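Local structure of TRAP dicarboxylate transporter-DctP subunit (Desulfovibrio desulfuricans subsp. desulfuricans, 4NHB) at residues M36-E41 and V217-Y222; H152-K157 and R169-N174; G199-G204 and E223-I228; I228-H233 and K279-I284. The protein binds sn-glycerol-3-phosphate as the periplasmic solute-binding subunit of a TRAP transporter, to which it probably delivers this solute for uptake. One frame throughout, in Å; residues are numbered along the deposited sequence.

Contact 1 of 4, residues M36-E41 and V217-Y222; sequences MKPEGE and VSLKMY. With G3P (sn-glycerol-3-phosphate), chain P.
Pro38 and Ser218 make a small surface contact between the loop that follows strand 30-34 and the end of helix 213-218. In this solute-binding fold the two elements appear to belong to opposite lobes, so the contact would bridge the mouth of the ligand cleft. Pro38 CG lies 3.2 Å from Ser218 OG, and the same ring carbon rests 4.2 Å from Leu219 CD1, a loose apolar touch. The serine hydroxyl is swung opposite its own backbone N (chi1 177°), which turns OG to the proline ring and to a water. That water donates a 2.6 Å bond to Glu39 O and lies 2.6 Å from Ser218 OG, joining main chain to side chain across the gap. A type II turn from Pro38 to Glu41, closed by Glu41 N to Pro38 O at 3.3 Å, presents Glu39 O, while a Schellman motif with Lys220 at positive phi ends the facing helix.

On the cleft side, Lys37 bends at chi2 (-61°) and then runs extended to the ligand, where NZ gives a 2.7 Å hydrogen bond to O4P of sn-glycerol-3-phosphate. Its ammonium also forms a salt bridge with Asp215, earlier in helix 213-218, and a cation-pi contact with Phe194. Met36 CE sits 3.6 Å from the same O4P.

Direct contact between the segments is thus slight and partly water-mediated. Beside it, the lysine, set between phosphate and the Asp215 carboxylate, probably stays protonated and neutralises part of the charge on both.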
# COMPACT_ATOMS: atom_id res chain seq x y z
N MET A 36 -1.37 -9.85 -1.47
CA MET A 36 -1.92 -9.49 -2.77
C MET A 36 -0.82 -9.24 -3.77
O MET A 36 -1.12 -8.90 -4.93
CB MET A 36 -2.81 -8.23 -2.67
CG MET A 36 -2.07 -6.99 -2.24
SD MET A 36 -3.13 -5.48 -2.24
CE MET A 36 -3.31 -5.21 -4.00
N LYS A 37 0.44 -9.42 -3.35
CA LYS A 37 1.58 -9.06 -4.19
C LYS A 37 2.47 -10.25 -4.54
O LYS A 37 2.50 -11.27 -3.83
CB LYS A 37 2.42 -7.91 -3.58
CG LYS A 37 1.69 -6.60 -3.34
CD LYS A 37 1.12 -5.98 -4.64
CE LYS A 37 0.34 -4.69 -4.35
NZ LYS A 37 -0.01 -3.93 -5.60
N PRO A 38 3.18 -10.17 -5.66
CA PRO A 38 4.11 -11.25 -6.01
C PRO A 38 5.39 -11.27 -5.13
O PRO A 38 5.70 -10.35 -4.36
CB PRO A 38 4.43 -10.97 -7.47
CG PRO A 38 4.26 -9.54 -7.59
CD PRO A 38 3.14 -9.13 -6.70
N GLU A 39 6.11 -12.38 -5.23
CA GLU A 39 7.41 -12.51 -4.60
C GLU A 39 8.32 -11.41 -5.11
O GLU A 39 8.16 -10.96 -6.23
CB GLU A 39 8.01 -13.88 -4.93
CG GLU A 39 7.25 -15.02 -4.30
CD GLU A 39 7.50 -15.12 -2.81
OE1 GLU A 39 8.52 -14.58 -2.35
OE2 GLU A 39 6.67 -15.72 -2.10
N GLY A 40 9.22 -10.95 -4.24
CA GLY A 40 10.18 -9.90 -4.51
C GLY A 40 9.60 -8.51 -4.44
O GLY A 40 10.28 -7.55 -4.73
N GLU A 41 8.33 -8.40 -4.09
CA GLU A 41 7.68 -7.08 -3.97
C GLU A 41 7.66 -6.74 -2.47
O GLU A 41 7.54 -7.64 -1.63
CB GLU A 41 6.27 -7.15 -4.58
CG GLU A 41 5.68 -5.82 -5.07
CD GLU A 41 4.80 -5.13 -4.04
OE1 GLU A 41 4.05 -4.18 -4.40
OE2 GLU A 41 4.92 -5.49 -2.84
N VAL A 217 7.95 -2.88 -12.24
CA VAL A 217 9.02 -3.79 -12.65
C VAL A 217 8.63 -5.25 -12.44
O VAL A 217 8.89 -6.09 -13.28
CB VAL A 217 10.33 -3.47 -11.91
CG1 VAL A 217 11.29 -4.67 -11.93
CG2 VAL A 217 10.95 -2.22 -12.52
N SER A 218 8.01 -5.53 -11.30
CA SER A 218 7.61 -6.87 -10.98
C SER A 218 6.70 -7.46 -12.04
O SER A 218 6.87 -8.63 -12.41
CB SER A 218 6.94 -6.93 -9.61
OG SER A 218 6.51 -8.24 -9.39
N LEU A 219 5.74 -6.68 -12.54
CA LEU A 219 4.84 -7.18 -13.57
C LEU A 219 5.35 -6.94 -14.99
O LEU A 219 4.67 -7.25 -15.98
CB LEU A 219 3.44 -6.58 -13.40
CG LEU A 219 2.49 -7.25 -12.38
CD1 LEU A 219 3.09 -7.27 -10.95
CD2 LEU A 219 1.15 -6.53 -12.39
N LYS A 220 6.55 -6.40 -15.07
CA LYS A 220 7.19 -6.06 -16.33
C LYS A 220 6.24 -5.24 -17.22
O LYS A 220 6.08 -5.49 -18.41
CB LYS A 220 7.67 -7.32 -17.05
CG LYS A 220 8.71 -8.11 -16.24
CD LYS A 220 9.24 -9.31 -17.01
CE LYS A 220 10.15 -10.17 -16.14
NZ LYS A 220 9.45 -10.75 -14.95
N MET A 221 5.64 -4.23 -16.61
CA MET A 221 4.65 -3.39 -17.28
C MET A 221 5.28 -2.63 -18.45
O MET A 221 4.60 -2.35 -19.45
CB MET A 221 4.05 -2.42 -16.29
CG MET A 221 3.26 -3.07 -15.10
SD MET A 221 2.28 -1.78 -14.29
CE MET A 221 1.65 -2.57 -12.76
N TYR A 222 6.57 -2.32 -18.32
CA TYR A 222 7.28 -1.47 -19.29
C TYR A 222 7.45 -2.15 -20.65
O TYR A 222 7.68 -1.48 -21.63
CB TYR A 222 8.64 -1.02 -18.73
CG TYR A 222 9.50 -2.16 -18.24
CD1 TYR A 222 10.27 -2.89 -19.14
CD2 TYR A 222 9.53 -2.51 -16.90
CE1 TYR A 222 11.04 -3.93 -18.72
CE2 TYR A 222 10.31 -3.56 -16.47
CZ TYR A 222 11.07 -4.27 -17.39
OH TYR A 222 11.86 -5.33 -17.01
O1 G3P P . -2.97 0.52 -0.60
C1 G3P P . -3.80 0.47 -1.72
C2 G3P P . -3.01 -0.06 -2.93
O2 G3P P . -2.51 -1.33 -2.63
C3 G3P P . -3.95 -0.14 -4.15
O1P G3P P . -3.19 -0.03 -5.31
O4P G3P P . -1.91 -2.09 -5.12
O2P G3P P . -4.14 -2.12 -6.36
O3P G3P P . -2.15 -1.03 -7.40
P G3P P . -2.83 -1.41 -6.09
O HOH W 1 8.13 -8.65 -7.36

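Contact 2 of 4, residues H152-K157 and R169-N174; sequences HFYSKK and RMRVPN. With G3P (sn-glycerol-3-phosphate), chain P.
Arg171 already faces the hydroxyl of Tyr154 with its CB; CG set opposite the backbone N (chi1 -173°) and a turn at chi2 (-104°) then carry CD past that hydroxyl and the guanidinium on to the phosphate. The Tyr154 ring, for its part, is tucked between its own N and carbonyl carbon. In this periplasmic binding protein fold the contact joins two sheets, since Tyr154 lies on strand 146-155 of the large mixed sheet and Arg171 on strand 169-172, which pairs in parallel with strand 188-191. The strands exchange no hydrogen bonds with each other, and side chains fill the interval.

Tyr154 OH approaches Arg171 CB to 4.0 Å, with ring and guanidinium planes 29° apart. Water 2 lies at the edge of both flat groups, in their planes; it is 2.8 Å from Tyr154 OH and accepts from Arg171 NH1 at 3.0 Å. Arg171 NH1 also donates to phosphate O3P at 2.7 Å and Arg171 NH2 to O2P at 2.8 Å, both nearly straight, so a two-pronged grip fixes the guanidinium against rotation. NH2 is further bound to Met192 O. This residue probably corresponds to the arginine that in many DctP-type proteins pairs with a substrate carboxylate; here it holds a phosphate instead. Lys37 also binds the phosphate, and Arg151 is hydrogen-bonded to the ligand as well.

Farther from the ligand, Met170, bent at chi2 and chi3, brings its methyl to strand 146-155. Met170 CE comes within 3.7 Å of Tyr154 O and obliquely within 3.9 Å of Phe153 CD1. Pro173, whose N lies over one face of the guanidinium, brings CG to 3.2 Å from the ligand's ester oxygen O1P.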
# COMPACT_ATOMS: atom_id res chain seq x y z
N HIS A 152 3.90 6.15 -9.81
CA HIS A 152 4.31 6.82 -11.04
C HIS A 152 3.46 6.29 -12.19
O HIS A 152 3.04 5.11 -12.17
CB HIS A 152 5.78 6.53 -11.32
CG HIS A 152 6.67 6.91 -10.18
ND1 HIS A 152 6.67 8.19 -9.67
CD2 HIS A 152 7.55 6.20 -9.43
CE1 HIS A 152 7.54 8.26 -8.67
NE2 HIS A 152 8.08 7.06 -8.50
N PHE A 153 3.20 7.14 -13.18
CA PHE A 153 2.38 6.73 -14.32
C PHE A 153 3.12 5.78 -15.25
O PHE A 153 4.33 5.91 -15.43
CB PHE A 153 1.87 7.95 -15.11
CG PHE A 153 0.88 8.75 -14.36
CD1 PHE A 153 -0.42 8.33 -14.27
CD2 PHE A 153 1.26 9.90 -13.68
CE1 PHE A 153 -1.35 9.04 -13.55
CE2 PHE A 153 0.35 10.61 -12.95
CZ PHE A 153 -0.97 10.19 -12.89
N TYR A 154 2.39 4.81 -15.79
CA TYR A 154 2.87 3.99 -16.88
C TYR A 154 1.81 4.04 -18.00
O TYR A 154 0.61 4.05 -17.72
CB TYR A 154 3.11 2.53 -16.43
CG TYR A 154 1.90 1.84 -15.82
CD1 TYR A 154 1.00 1.15 -16.61
CD2 TYR A 154 1.66 1.86 -14.43
CE1 TYR A 154 -0.07 0.54 -16.09
CE2 TYR A 154 0.59 1.24 -13.90
CZ TYR A 154 -0.30 0.57 -14.73
OH TYR A 154 -1.40 -0.09 -14.25
N SER A 155 2.25 4.10 -19.27
CA SER A 155 1.33 4.20 -20.40
C SER A 155 1.98 3.83 -21.73
O SER A 155 3.20 3.78 -21.86
CB SER A 155 0.79 5.61 -20.52
OG SER A 155 1.86 6.52 -20.47
N LYS A 156 1.15 3.62 -22.75
CA LYS A 156 1.67 3.31 -24.08
C LYS A 156 2.36 4.51 -24.72
O LYS A 156 3.37 4.36 -25.39
CB LYS A 156 0.56 2.73 -24.97
CG LYS A 156 0.08 1.40 -24.43
CD LYS A 156 -0.89 0.68 -25.34
CE LYS A 156 -1.20 -0.70 -24.77
NZ LYS A 156 -2.36 -1.36 -25.44
N LYS A 157 1.82 5.70 -24.48
CA LYS A 157 2.42 6.94 -24.99
C LYS A 157 2.54 7.93 -23.83
O LYS A 157 1.64 8.00 -23.01
CB LYS A 157 1.55 7.53 -26.09
CG LYS A 157 1.07 6.48 -27.08
CD LYS A 157 0.82 7.03 -28.47
CE LYS A 157 -0.64 7.39 -28.68
NZ LYS A 157 -0.87 7.77 -30.11
N ARG A 169 -7.67 5.26 -21.27
CA ARG A 169 -8.29 4.36 -20.33
C ARG A 169 -7.24 3.95 -19.31
O ARG A 169 -6.44 3.08 -19.58
CB ARG A 169 -8.82 3.12 -21.05
CG ARG A 169 -9.96 3.39 -22.03
CD ARG A 169 -10.27 2.16 -22.87
NE ARG A 169 -11.69 2.11 -23.23
CZ ARG A 169 -12.26 2.81 -24.21
NH1 ARG A 169 -13.56 2.68 -24.45
NH2 ARG A 169 -11.53 3.64 -24.96
N MET A 170 -7.22 4.58 -18.15
CA MET A 170 -6.19 4.20 -17.16
C MET A 170 -6.74 3.29 -16.06
O MET A 170 -7.78 3.56 -15.47
CB MET A 170 -5.54 5.43 -16.52
CG MET A 170 -4.98 6.42 -17.47
SD MET A 170 -3.51 5.87 -18.29
CE MET A 170 -2.26 6.33 -17.12
N ARG A 171 -6.02 2.22 -15.77
CA ARG A 171 -6.37 1.40 -14.62
C ARG A 171 -6.31 2.23 -13.34
O ARG A 171 -5.44 3.06 -13.19
CB ARG A 171 -5.42 0.23 -14.49
CG ARG A 171 -5.84 -0.76 -13.39
CD ARG A 171 -4.94 -0.61 -12.13
NE ARG A 171 -5.50 -1.28 -10.96
CZ ARG A 171 -4.83 -1.48 -9.83
NH1 ARG A 171 -3.59 -1.05 -9.70
NH2 ARG A 171 -5.42 -2.08 -8.83
N VAL A 172 -7.24 1.98 -12.44
CA VAL A 172 -7.17 2.51 -11.09
C VAL A 172 -7.60 1.40 -10.16
O VAL A 172 -8.36 0.54 -10.56
CB VAL A 172 -8.09 3.73 -10.87
CG1 VAL A 172 -7.68 4.85 -11.80
CG2 VAL A 172 -9.53 3.36 -11.09
N PRO A 173 -7.08 1.40 -8.94
CA PRO A 173 -7.56 0.47 -7.92
C PRO A 173 -9.02 0.77 -7.61
O PRO A 173 -9.40 1.94 -7.72
CB PRO A 173 -6.70 0.80 -6.70
CG PRO A 173 -5.40 1.27 -7.26
CD PRO A 173 -5.87 2.12 -8.49
N ASN A 174 -9.78 -0.24 -7.22
CA ASN A 174 -11.20 -0.06 -6.88
C ASN A 174 -11.36 0.30 -5.41
O ASN A 174 -11.88 -0.47 -4.62
CB ASN A 174 -12.01 -1.32 -7.19
CG ASN A 174 -13.52 -1.06 -7.26
OD1 ASN A 174 -13.98 0.07 -7.20
ND2 ASN A 174 -14.28 -2.12 -7.40
O1 G3P P . -2.97 0.52 -0.60
C1 G3P P . -3.80 0.47 -1.72
C2 G3P P . -3.01 -0.06 -2.93
O2 G3P P . -2.51 -1.33 -2.63
C3 G3P P . -3.95 -0.14 -4.15
O1P G3P P . -3.19 -0.03 -5.31
O4P G3P P . -1.91 -2.09 -5.12
O2P G3P P . -4.14 -2.12 -6.36
O3P G3P P . -2.15 -1.03 -7.40
P G3P P . -2.83 -1.41 -6.09
O HOH W 2 -1.77 0.45 -11.52

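Contact 3 of 4, residues G199-G204 and E223-I228; sequences GALDQG and EITPEI
The carboxylate of Asp202 is the flat side-chain group that takes part, and it is met at one oxygen: OD1 lies 3.6 Å from Ile224 CD1, the two side chains crossing at about a right angle. The carbonyl oxygen of Leu201 is the second polar atom met, 4.0 Å from Ile224 CG2. Ile224 thus spreads its two branches over one turn of helix. Its CG1 branch, anti to the carbonyl carbon (chi1 -66°), reaches both Asp202 and Leu201 CB, the latter 4.1 Å from Ile224 CD1, while CG2 settles by the main chain.

Helix 197-203 ends here, with Gly204 leaving it at positive phi. In this periplasmic binding protein fold the contact packs the C-terminal turn of that helix on the connection from helix 213-218 to strand 227-229 of the mixed sheet. Leu201, buried, points at this loop and crosses Thr225 at about a right angle, its CD2 3.9 Å from the threonine CG2. The threonine presents that methyl because OG1 is turned back between its own N and carbonyl carbon, where it bonds to Met221 O. Met221 also packs against Leu201, and Tyr154 of strand 146-155 against Thr225.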
# COMPACT_ATOMS: atom_id res chain seq x y z
N GLY A 199 -3.56 -9.43 -16.86
CA GLY A 199 -4.47 -9.71 -17.97
C GLY A 199 -4.95 -8.43 -18.68
O GLY A 199 -5.09 -8.39 -19.91
N ALA A 200 -5.19 -7.36 -17.91
CA ALA A 200 -5.76 -6.15 -18.50
C ALA A 200 -4.74 -5.54 -19.45
O ALA A 200 -5.07 -5.11 -20.58
CB ALA A 200 -6.14 -5.18 -17.42
N LEU A 201 -3.50 -5.49 -19.00
CA LEU A 201 -2.39 -5.10 -19.86
C LEU A 201 -2.31 -5.97 -21.10
O LEU A 201 -2.30 -5.46 -22.23
CB LEU A 201 -1.07 -5.18 -19.09
CG LEU A 201 -0.87 -4.01 -18.13
CD1 LEU A 201 0.38 -4.25 -17.30
CD2 LEU A 201 -0.79 -2.65 -18.89
N ASP A 202 -2.26 -7.28 -20.89
CA ASP A 202 -2.17 -8.25 -22.02
C ASP A 202 -3.34 -8.13 -22.99
O ASP A 202 -3.15 -8.39 -24.19
CB ASP A 202 -2.15 -9.71 -21.54
CG ASP A 202 -0.83 -10.12 -20.92
OD1 ASP A 202 0.19 -9.43 -21.11
OD2 ASP A 202 -0.84 -11.17 -20.24
N GLN A 203 -4.52 -7.79 -22.47
CA GLN A 203 -5.73 -7.69 -23.27
C GLN A 203 -5.76 -6.46 -24.20
O GLN A 203 -6.43 -6.47 -25.21
CB GLN A 203 -6.97 -7.69 -22.38
CG GLN A 203 -7.40 -9.06 -21.87
CD GLN A 203 -8.50 -8.97 -20.81
OE1 GLN A 203 -8.93 -7.87 -20.41
NE2 GLN A 203 -8.96 -10.13 -20.36
N GLY A 204 -5.08 -5.38 -23.83
CA GLY A 204 -4.78 -4.33 -24.79
C GLY A 204 -5.75 -3.17 -24.97
O GLY A 204 -5.55 -2.35 -25.88
N GLU A 223 7.26 -3.47 -20.70
CA GLU A 223 7.21 -4.22 -21.95
C GLU A 223 5.98 -3.93 -22.80
O GLU A 223 5.96 -4.22 -24.00
CB GLU A 223 7.24 -5.73 -21.65
CG GLU A 223 8.63 -6.26 -21.29
CD GLU A 223 8.63 -7.74 -20.95
OE1 GLU A 223 7.55 -8.37 -20.89
OE2 GLU A 223 9.74 -8.26 -20.71
N ILE A 224 4.93 -3.41 -22.18
CA ILE A 224 3.66 -3.14 -22.85
C ILE A 224 3.35 -1.64 -22.83
O ILE A 224 2.88 -1.07 -23.80
CB ILE A 224 2.51 -3.96 -22.18
CG1 ILE A 224 2.76 -5.44 -22.42
CG2 ILE A 224 1.16 -3.58 -22.71
CD1 ILE A 224 1.94 -6.35 -21.55
N THR A 225 3.63 -1.01 -21.69
CA THR A 225 3.43 0.41 -21.49
C THR A 225 4.77 1.01 -21.12
O THR A 225 5.10 1.14 -19.95
CB THR A 225 2.46 0.68 -20.33
OG1 THR A 225 2.87 -0.06 -19.16
CG2 THR A 225 1.06 0.24 -20.71
N PRO A 226 5.58 1.35 -22.12
CA PRO A 226 6.99 1.60 -21.84
C PRO A 226 7.27 2.99 -21.25
O PRO A 226 8.37 3.22 -20.79
CB PRO A 226 7.67 1.46 -23.22
CG PRO A 226 6.62 0.96 -24.13
CD PRO A 226 5.30 1.30 -23.57
N GLU A 227 6.29 3.88 -21.29
CA GLU A 227 6.54 5.26 -20.91
C GLU A 227 6.10 5.49 -19.46
O GLU A 227 4.93 5.45 -19.13
CB GLU A 227 5.80 6.22 -21.84
CG GLU A 227 5.78 5.81 -23.34
CD GLU A 227 7.09 6.04 -24.08
OE1 GLU A 227 7.97 6.75 -23.56
OE2 GLU A 227 7.23 5.51 -25.20
N ILE A 228 7.07 5.72 -18.60
CA ILE A 228 6.75 6.03 -17.22
C ILE A 228 6.94 7.52 -16.97
O ILE A 228 7.95 8.10 -17.39
CB ILE A 228 7.65 5.25 -16.26
CG1 ILE A 228 7.17 3.79 -16.14
CG2 ILE A 228 7.56 5.90 -14.86
CD1 ILE A 228 7.35 2.95 -17.38

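Contact 4 of 4, residues I228-H233 and K279-I284; sequences ISLSGH and KAKATI
Ile228 and Ile284 meet at about a right angle, while Leu230 and Lys281 pass each other aslant; these two pairs join strand 227-229 and the residues after it to helix 252-286. A very long helix of this kind is a recognised feature of TRAP solute-binding proteins. Being two residues apart in extended chain, Ile228 and Leu230 both face the helix, and Lys281 and Ile284, three residues apart, answer from one side of it.

With chi2 extended (179°), Ile284 puts CD1 at the far end of its chain, 4.1 Å from Ile228 CG1. In the second pair the aliphatic part of the lysine does the touching. Extended beyond CG, Lys281 slants across Leu230, with Lys281 CE against both methyls, 3.8 Å from Leu230 CD1 and 4.0 Å from CD2. Leu213 of helix 213-218 packs on Lys281 and Ile284, and Ile291 of strand 290-292 touches Leu230 and Lys281.

Past the leucine, Ser231 OG and His233 ND1 share a short 2.6 Å hydrogen bond. On the helix, Lys279 O accepts from Thr283 N and from Thr283 OG1, each at 2.8 Å, the two donors arriving from opposite faces of the carbonyl plane.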
# COMPACT_ATOMS: atom_id res chain seq x y z
N ILE A 228 7.07 5.72 -18.60
CA ILE A 228 6.75 6.03 -17.22
C ILE A 228 6.94 7.52 -16.97
O ILE A 228 7.95 8.10 -17.39
CB ILE A 228 7.65 5.25 -16.26
CG1 ILE A 228 7.17 3.79 -16.14
CG2 ILE A 228 7.56 5.90 -14.86
CD1 ILE A 228 7.35 2.95 -17.38
N SER A 229 5.97 8.14 -16.32
CA SER A 229 6.15 9.54 -15.90
C SER A 229 6.17 9.62 -14.38
O SER A 229 5.27 9.14 -13.70
CB SER A 229 5.08 10.47 -16.49
OG SER A 229 5.28 10.70 -17.89
N LEU A 230 7.24 10.19 -13.85
CA LEU A 230 7.39 10.32 -12.41
C LEU A 230 6.45 11.38 -11.92
O LEU A 230 6.47 12.50 -12.40
CB LEU A 230 8.83 10.68 -12.08
CG LEU A 230 9.79 9.59 -12.55
CD1 LEU A 230 11.22 9.92 -12.14
CD2 LEU A 230 9.39 8.22 -12.02
N SER A 231 5.59 11.00 -10.99
CA SER A 231 4.70 11.93 -10.32
C SER A 231 4.79 11.81 -8.79
O SER A 231 5.10 12.78 -8.10
CB SER A 231 3.31 11.63 -10.85
OG SER A 231 2.28 12.22 -10.10
N GLY A 232 4.52 10.62 -8.26
CA GLY A 232 4.63 10.38 -6.84
C GLY A 232 3.53 11.08 -6.09
O GLY A 232 3.73 11.53 -4.99
N HIS A 233 2.36 11.15 -6.72
CA HIS A 233 1.19 11.80 -6.18
C HIS A 233 0.64 11.12 -4.95
O HIS A 233 -0.03 11.75 -4.13
CB HIS A 233 0.12 11.84 -7.24
CG HIS A 233 0.02 10.57 -8.03
ND1 HIS A 233 0.90 10.26 -9.04
CD2 HIS A 233 -0.87 9.55 -7.96
CE1 HIS A 233 0.57 9.08 -9.55
NE2 HIS A 233 -0.49 8.63 -8.92
N LYS A 279 17.20 1.30 -8.59
CA LYS A 279 17.53 0.20 -9.47
C LYS A 279 16.42 0.01 -10.49
O LYS A 279 16.71 -0.29 -11.65
CB LYS A 279 17.77 -1.10 -8.70
CG LYS A 279 18.84 -1.04 -7.62
CD LYS A 279 19.25 -2.42 -7.16
CE LYS A 279 20.41 -2.37 -6.16
NZ LYS A 279 21.59 -1.59 -6.66
N ALA A 280 15.17 0.18 -10.04
CA ALA A 280 13.99 0.10 -10.93
C ALA A 280 14.02 1.15 -12.01
O ALA A 280 13.65 0.91 -13.15
CB ALA A 280 12.70 0.25 -10.14
N LYS A 281 14.45 2.34 -11.64
CA LYS A 281 14.49 3.42 -12.60
C LYS A 281 15.55 3.10 -13.65
O LYS A 281 15.35 3.29 -14.86
CB LYS A 281 14.78 4.74 -11.86
CG LYS A 281 13.55 5.51 -11.45
CD LYS A 281 13.88 6.64 -10.43
CE LYS A 281 12.60 7.22 -9.81
NZ LYS A 281 12.85 8.05 -8.57
N ALA A 282 16.69 2.61 -13.17
CA ALA A 282 17.77 2.25 -14.06
C ALA A 282 17.22 1.20 -15.01
O ALA A 282 17.22 1.40 -16.22
CB ALA A 282 18.96 1.73 -13.26
N THR A 283 16.70 0.11 -14.44
CA THR A 283 16.20 -1.03 -15.19
C THR A 283 15.25 -0.62 -16.32
O THR A 283 15.36 -1.11 -17.44
CB THR A 283 15.47 -2.02 -14.27
OG1 THR A 283 16.38 -2.51 -13.27
CG2 THR A 283 14.94 -3.19 -15.05
N ILE A 284 14.31 0.27 -16.02
CA ILE A 284 13.41 0.78 -17.05
C ILE A 284 14.20 1.38 -18.20
O ILE A 284 13.96 1.06 -19.36
CB ILE A 284 12.42 1.78 -16.45
CG1 ILE A 284 11.50 1.03 -15.46
CG2 ILE A 284 11.56 2.38 -17.50
CD1 ILE A 284 10.52 1.90 -14.81

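How the contacts relate
Contacts 1 and 2 reach sn-glycerol-3-phosphate directly, through Lys37 and Arg171, whose side chains are about 6 Å apart. Contacts 3 and 4 stand behind them: the side chain of Leu201 is about 11 Å from the ligand and that of Ile228 about 14 Å. Met221 ties the first three together, its SD 3.5 Å from Tyr154 CE2 and its CG 3.8 Å from Leu201 CD1. Contact 2 is bound to the strand of contacts 3 and 4 through the mixed sheet, with Phe153 O 2.9 Å from Ser229 N. Contacts 3 and 4 share Ile228, and Val217 CG2, 3.9 Å from Ala280 CB, links contact 1 to the long helix of contact 4.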